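Local coordinates for penicillin-binding protein (Bacillus halodurans, PDB 3TG9), which probably binds beta-lactam antibiotics and may act as a D,D-peptidase-like hydrolase, at residues His6-Glu12 with Phe30-Leu34; Cys297-Tyr303 with Ser318-Met324. All coordinates share one frame; numbering follows the deposited sequence.

In the fold
Both contacts lay a terminal helix on the same antiparallel sheet. In contact 1 the N-terminal helix lies over 30-34, an outermost strand; in contact 2 the start of the C-terminal helix lies over the more central strand 296-303. Their centres are 13 Å apart, and the two helices touch: Ile10 CG2 of contact 1 meets Val323 CG1 of contact 2 at 3.7 Å. Contact 2 is the more buried, with its centre 12 Å from that of the chain against 23 Å for contact 1. Phe298 points away from the helix and lies near, without touching, Ser55 and Lys58 of a probable SxxK motif and Tyr152 of a YxN-like one, consistent with the active site.

Contact 1 of 2, residues His6-Glu12 with Phe30-Leu34; sequences HLHTIME and FIASL
Ile31 and His8 share a water that sits between the strand and the helix. The water donates a hydrogen bond to Ile31 O at 2.6 Å and lies in the plane of the imidazole, at its edge, 2.8 Å from His8 NE2. The ring is thereby held over the strand, and its face is put to use as well: Ala32 CB stands 3.6 Å from the centroid of the His8 ring, only 6° off the normal, a CH-pi contact almost exactly over the centre. His8 also touches a crystal neighbour, so the lattice may share in setting its position. From the preceding residue, Leu7 CB presses on the same methyl, Ala32 CB, at 3.5 Å, closer than usual for two carbons, and Ala32 CB thus touches two consecutive helix residues. Helix 7-12 runs roughly along strand 30-34, inclined by 33°, with the axes 7.9 Å apart at their nearest. This is the N-terminal helix of the serine beta-lactamase/penicillin-binding-protein fold laid on an outermost strand of its antiparallel sheet. Strand 30-34 pairs with strand 18-24 through Phe30, Ala32 and Leu34, and Leu7 and Ile10 reach the C-terminal helix 320-330. At one end of the contact Leu7 lies against Phe30, though the exact placement of its CD1 methyl is doubtful, and the Phe30 ring reaches back to the backbone of His6. At the other end Met11 folds its chain at chi3 (69°), bringing SD to 3.4 Å from Ala32 O and CE to 3.9 Å from Leu34 CB. Leu34, with CG turned opposite its own backbone N, runs past Met11 in the reverse direction and sets CD2 against the carbonyl of Met11.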
loop_
_atom_site.group_PDB
_atom_site.type_symbol
_atom_site.label_atom_id
_atom_site.label_comp_id
_atom_site.label_asym_id
_atom_site.label_seq_id
_atom_site.Cartn_x
_atom_site.Cartn_y
_atom_site.Cartn_z
ATOM N N HIS B 6 -10.470 -16.497 -29.293
ATOM C CA HIS B 6 -9.720 -17.720 -29.051
ATOM C C HIS B 6 -8.669 -17.504 -27.954
ATOM O O HIS B 6 -8.011 -18.449 -27.506
ATOM C CB HIS B 6 -9.062 -18.199 -30.345
ATOM C CG HIS B 6 -8.919 -19.686 -30.430
ATOM N ND1 HIS B 6 -8.009 -20.390 -29.668
ATOM C CD2 HIS B 6 -9.573 -20.606 -31.180
ATOM C CE1 HIS B 6 -8.107 -21.677 -29.948
ATOM N NE2 HIS B 6 -9.049 -21.835 -30.861
ATOM N N LEU B 7 -8.535 -16.251 -27.522
ATOM C CA LEU B 7 -7.659 -15.864 -26.406
ATOM C C LEU B 7 -8.011 -16.514 -25.058
ATOM O O LEU B 7 -7.126 -16.779 -24.231
ATOM C CB LEU B 7 -7.688 -14.342 -26.242
ATOM C CG LEU B 7 -7.374 -13.529 -27.501
ATOM C CD1 LEU B 7 -7.682 -12.055 -27.307
ATOM C CD2 LEU B 7 -5.925 -13.720 -27.841
ATOM N N HIS B 8 -9.298 -16.765 -24.830
ATOM C CA HIS B 8 -9.743 -17.284 -23.538
ATOM C C HIS B 8 -9.074 -18.617 -23.208
ATOM O O HIS B 8 -8.609 -18.842 -22.078
ATOM C CB HIS B 8 -11.264 -17.429 -23.516
ATOM C CG HIS B 8 -11.995 -16.157 -23.813
ATOM N ND1 HIS B 8 -12.566 -15.377 -22.829
ATOM C CD2 HIS B 8 -12.251 -15.531 -24.986
ATOM C CE1 HIS B 8 -13.140 -14.322 -23.384
ATOM N NE2 HIS B 8 -12.966 -14.392 -24.692
ATOM N N THR B 9 -9.033 -19.497 -24.204
ATOM C CA THR B 9 -8.447 -20.817 -24.048
ATOM C C THR B 9 -6.962 -20.696 -23.773
ATOM O O THR B 9 -6.400 -21.434 -22.957
ATOM C CB THR B 9 -8.636 -21.655 -25.319
ATOM O OG1 THR B 9 -10.022 -21.662 -25.686
ATOM C CG2 THR B 9 -8.160 -23.076 -25.088
ATOM N N ILE B 10 -6.325 -19.760 -24.467
ATOM C CA ILE B 10 -4.898 -19.527 -24.290
ATOM C C ILE B 10 -4.601 -19.135 -22.843
ATOM O O ILE B 10 -3.729 -19.717 -22.187
ATOM C CB ILE B 10 -4.382 -18.443 -25.258
ATOM C CG1 ILE B 10 -4.366 -18.977 -26.697
ATOM C CG2 ILE B 10 -2.989 -17.982 -24.850
ATOM C CD1 ILE B 10 -4.317 -17.893 -27.769
ATOM N N MET B 11 -5.341 -18.156 -22.343
ATOM C CA MET B 11 -5.141 -17.673 -20.977
ATOM C C MET B 11 -5.512 -18.704 -19.915
ATOM O O MET B 11 -4.843 -18.818 -18.882
ATOM C CB MET B 11 -5.877 -16.351 -20.770
ATOM C CG MET B 11 -5.152 -15.216 -21.465
ATOM S SD MET B 11 -5.954 -13.631 -21.348
ATOM C CE MET B 11 -5.720 -13.293 -19.593
ATOM N N GLU B 12 -6.560 -19.470 -20.194
ATOM C CA GLU B 12 -7.002 -20.529 -19.299
ATOM C C GLU B 12 -5.935 -21.602 -19.192
ATOM O O GLU B 12 -5.658 -22.112 -18.108
ATOM C CB GLU B 12 -8.309 -21.135 -19.810
ATOM C CG GLU B 12 -9.222 -21.671 -18.718
ATOM C CD GLU B 12 -10.688 -21.371 -18.999
ATOM O OE1 GLU B 12 -10.989 -20.878 -20.111
ATOM O OE2 GLU B 12 -11.538 -21.618 -18.110
ATOM N N PHE B 30 -9.826 -9.214 -30.809
ATOM C CA PHE B 30 -10.303 -10.196 -29.849
ATOM C C PHE B 30 -9.757 -9.759 -28.487
ATOM O O PHE B 30 -8.550 -9.545 -28.335
ATOM C CB PHE B 30 -9.768 -11.594 -30.168
ATOM C CG PHE B 30 -10.385 -12.237 -31.385
ATOM C CD1 PHE B 30 -11.033 -13.463 -31.281
ATOM C CD2 PHE B 30 -10.290 -11.638 -32.632
ATOM C CE1 PHE B 30 -11.585 -14.074 -32.397
ATOM C CE2 PHE B 30 -10.847 -12.241 -33.752
ATOM C CZ PHE B 30 -11.495 -13.462 -33.631
ATOM N N ILE B 31 -10.634 -9.613 -27.500
ATOM C CA ILE B 31 -10.200 -9.214 -26.168
ATOM C C ILE B 31 -10.673 -10.217 -25.133
ATOM O O ILE B 31 -11.830 -10.631 -25.149
ATOM C CB ILE B 31 -10.728 -7.828 -25.799
ATOM C CG1 ILE B 31 -10.461 -6.847 -26.939
ATOM C CG2 ILE B 31 -10.106 -7.357 -24.480
ATOM C CD1 ILE B 31 -10.707 -5.404 -26.577
ATOM N N ALA B 32 -9.780 -10.613 -24.234
ATOM C CA ALA B 32 -10.119 -11.633 -23.253
ATOM C C ALA B 32 -9.525 -11.364 -21.868
ATOM O O ALA B 32 -8.311 -11.154 -21.721
ATOM C CB ALA B 32 -9.698 -13.006 -23.756
ATOM N N SER B 33 -10.381 -11.387 -20.850
ATOM C CA SER B 33 -9.917 -11.208 -19.483
ATOM C C SER B 33 -10.069 -12.487 -18.666
ATOM O O SER B 33 -10.995 -13.267 -18.893
ATOM C CB SER B 33 -10.658 -10.053 -18.827
ATOM O OG SER B 33 -10.434 -8.853 -19.546
ATOM N N LEU B 34 -9.146 -12.703 -17.729
ATOM C CA LEU B 34 -9.221 -13.835 -16.810
ATOM C C LEU B 34 -8.678 -13.451 -15.426
ATOM O O LEU B 34 -7.986 -12.443 -15.280
ATOM C CB LEU B 34 -8.457 -15.037 -17.370
ATOM C CG LEU B 34 -8.634 -16.399 -16.693
ATOM C CD1 LEU B 34 -10.046 -16.937 -16.896
ATOM C CD2 LEU B 34 -7.605 -17.384 -17.228
HETATM O O HOH W 1 -13.765 -12.096 -26.061
#

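Contact 2 of 2, residues Cys297-Tyr303 with Ser318-Met324; sequences CFHSAFY and SGAYDVM
Strand 297-303 and helix 320-324 run nearly side by side, their directions 29° apart and their axes 7.7 Å from each other at the closest. Where the helix starts, Cys297 SG accepts a hydrogen bond from Ala320 N at 3.5 Å, with an N-H...S angle of 151°. The thiol lies between the backbone N and carbonyl carbon of Cys297 (chi1 65°), which lifts the sulfur to the first turn, where Ala320 CB also packs on it at 3.6 Å. Gly319, at the N-cap position, has the positive phi that suits glycine and turns the chain into the helix. This is the C-terminal helix of the beta-lactamase-type fold packed on its antiparallel sheet, roughly along the strand, and the strand is held between 284-293 and 308-314 by backbone bonds. His299 is at the middle of the contact: its ring has Ala320 CB at the edge, in plane, and meets the Tyr321 ring obliquely, with centroids 5.5 Å apart. Tyr292, on strand 284-293, meets the same imidazole. One turn further along the helix, Met324 bends at both chi2 and chi3 to lie across His299 at about a right angle, with SD 3.7 Å from His299 CB. Its methyl then runs on over the strand, CE lying 4.1 Å from Ala301 CB. Beyond that, Tyr303 brings its hydroxyl to the sulfur, OH to Met324 SD being 3.9 Å; the hydroxyl itself is hydrogen-bonded to Glu328, further down the same helix.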
loop_
_atom_site.group_PDB
_atom_site.type_symbol
_atom_site.label_atom_id
_atom_site.label_comp_id
_atom_site.label_asym_id
_atom_site.label_seq_id
_atom_site.Cartn_x
_atom_site.Cartn_y
_atom_site.Cartn_z
ATOM N N CYS B 297 3.472 -8.372 -15.137
ATOM C CA CYS B 297 4.166 -8.689 -16.392
ATOM C C CYS B 297 3.354 -8.208 -17.598
ATOM O O CYS B 297 2.143 -7.998 -17.511
ATOM C CB CYS B 297 4.541 -10.171 -16.495
ATOM S SG CYS B 297 3.157 -11.316 -16.563
ATOM N N PHE B 298 4.039 -8.007 -18.716
ATOM C CA PHE B 298 3.469 -7.280 -19.835
ATOM C C PHE B 298 4.266 -7.581 -21.101
ATOM O O PHE B 298 5.488 -7.534 -21.087
ATOM C CB PHE B 298 3.530 -5.784 -19.537
ATOM C CG PHE B 298 3.068 -4.900 -20.668
ATOM C CD1 PHE B 298 1.721 -4.822 -21.008
ATOM C CD2 PHE B 298 3.980 -4.127 -21.378
ATOM C CE1 PHE B 298 1.287 -3.988 -22.023
ATOM C CE2 PHE B 298 3.555 -3.291 -22.386
ATOM C CZ PHE B 298 2.203 -3.227 -22.716
ATOM N N HIS B 299 3.565 -7.905 -22.180
ATOM C CA HIS B 299 4.192 -8.042 -23.495
ATOM C C HIS B 299 3.259 -7.442 -24.507
ATOM O O HIS B 299 2.063 -7.707 -24.480
ATOM C CB HIS B 299 4.443 -9.504 -23.864
ATOM C CG HIS B 299 5.739 -10.040 -23.351
ATOM N ND1 HIS B 299 5.835 -10.794 -22.204
ATOM C CD2 HIS B 299 7.001 -9.927 -23.832
ATOM C CE1 HIS B 299 7.096 -11.118 -21.992
ATOM N NE2 HIS B 299 7.824 -10.604 -22.969
ATOM N N SER B 300 3.799 -6.623 -25.397
ATOM C CA SER B 300 2.981 -6.044 -26.448
ATOM C C SER B 300 3.818 -5.841 -27.705
ATOM O O SER B 300 5.016 -5.568 -27.621
ATOM C CB SER B 300 2.372 -4.727 -25.981
ATOM O OG SER B 300 1.266 -4.372 -26.781
ATOM N N ALA B 301 3.179 -5.969 -28.868
ATOM C CA ALA B 301 3.907 -5.956 -30.124
ATOM C C ALA B 301 3.064 -5.497 -31.299
ATOM O O ALA B 301 1.841 -5.637 -31.300
ATOM C CB ALA B 301 4.482 -7.334 -30.404
ATOM N N PHE B 302 3.739 -4.941 -32.297
ATOM C CA PHE B 302 3.123 -4.608 -33.569
ATOM C C PHE B 302 3.839 -5.402 -34.661
ATOM O O PHE B 302 5.059 -5.323 -34.803
ATOM C CB PHE B 302 3.243 -3.114 -33.844
ATOM C CG PHE B 302 2.653 -2.692 -35.159
ATOM C CD1 PHE B 302 3.443 -2.609 -36.291
ATOM C CD2 PHE B 302 1.308 -2.372 -35.261
ATOM C CE1 PHE B 302 2.898 -2.219 -37.509
ATOM C CE2 PHE B 302 0.757 -1.980 -36.477
ATOM C CZ PHE B 302 1.550 -1.906 -37.599
ATOM N N TYR B 303 3.075 -6.175 -35.420
ATOM C CA TYR B 303 3.633 -7.015 -36.461
ATOM C C TYR B 303 3.412 -6.376 -37.829
ATOM O O TYR B 303 2.320 -6.455 -38.376
ATOM C CB TYR B 303 3.002 -8.405 -36.394
ATOM C CG TYR B 303 3.100 -9.034 -35.022
ATOM C CD1 TYR B 303 4.135 -9.896 -34.701
ATOM C CD2 TYR B 303 2.161 -8.758 -34.042
ATOM C CE1 TYR B 303 4.227 -10.475 -33.444
ATOM C CE2 TYR B 303 2.251 -9.327 -32.779
ATOM C CZ TYR B 303 3.282 -10.185 -32.489
ATOM O OH TYR B 303 3.370 -10.747 -31.231
ATOM N N SER B 318 4.597 -13.516 -13.687
ATOM C CA SER B 318 5.035 -14.074 -14.963
ATOM C C SER B 318 3.897 -14.729 -15.739
ATOM O O SER B 318 2.834 -15.003 -15.187
ATOM C CB SER B 318 6.169 -15.078 -14.751
ATOM O OG SER B 318 5.789 -16.054 -13.800
ATOM N N GLY B 319 4.124 -14.967 -17.028
ATOM C CA GLY B 319 3.153 -15.664 -17.854
ATOM C C GLY B 319 2.763 -14.968 -19.147
ATOM O O GLY B 319 2.336 -15.622 -20.100
ATOM N N ALA B 320 2.889 -13.644 -19.189
ATOM C CA ALA B 320 2.463 -12.887 -20.362
ATOM C C ALA B 320 3.216 -13.312 -21.626
ATOM O O ALA B 320 2.691 -13.219 -22.729
ATOM C CB ALA B 320 2.623 -11.401 -20.125
ATOM N N TYR B 321 4.445 -13.777 -21.463
ATOM C CA TYR B 321 5.244 -14.166 -22.610
ATOM C C TYR B 321 4.692 -15.417 -23.279
ATOM O O TYR B 321 4.492 -15.446 -24.490
ATOM C CB TYR B 321 6.684 -14.418 -22.199
ATOM C CG TYR B 321 7.487 -15.037 -23.306
ATOM C CD1 TYR B 321 7.810 -16.387 -23.287
ATOM C CD2 TYR B 321 7.906 -14.275 -24.388
ATOM C CE1 TYR B 321 8.538 -16.959 -24.308
ATOM C CE2 TYR B 321 8.639 -14.836 -25.413
ATOM C CZ TYR B 321 8.953 -16.178 -25.368
ATOM O OH TYR B 321 9.688 -16.741 -26.388
ATOM N N ASP B 322 4.459 -16.453 -22.482
ATOM C CA ASP B 322 3.905 -17.701 -22.986
ATOM C C ASP B 322 2.557 -17.476 -23.653
ATOM O O ASP B 322 2.232 -18.129 -24.641
ATOM C CB ASP B 322 3.768 -18.717 -21.857
ATOM C CG ASP B 322 5.070 -18.947 -21.131
ATOM O OD1 ASP B 322 5.998 -19.513 -21.747
ATOM O OD2 ASP B 322 5.167 -18.555 -19.946
ATOM N N VAL B 323 1.775 -16.549 -23.116
ATOM C CA VAL B 323 0.489 -16.213 -23.720
ATOM C C VAL B 323 0.719 -15.422 -24.999
ATOM O O VAL B 323 -0.007 -15.589 -25.982
ATOM C CB VAL B 323 -0.426 -15.446 -22.738
ATOM C CG1 VAL B 323 -1.621 -14.818 -23.460
ATOM C CG2 VAL B 323 -0.898 -16.379 -21.637
ATOM N N MET B 324 1.747 -14.580 -24.996
ATOM C CA MET B 324 2.089 -13.809 -26.188
ATOM C C MET B 324 2.537 -14.708 -27.350
ATOM O O MET B 324 2.123 -14.507 -28.491
ATOM C CB MET B 324 3.166 -12.772 -25.880
ATOM C CG MET B 324 3.989 -12.360 -27.102
ATOM S SD MET B 324 3.872 -10.589 -27.400
ATOM C CE MET B 324 5.576 -10.210 -27.768
#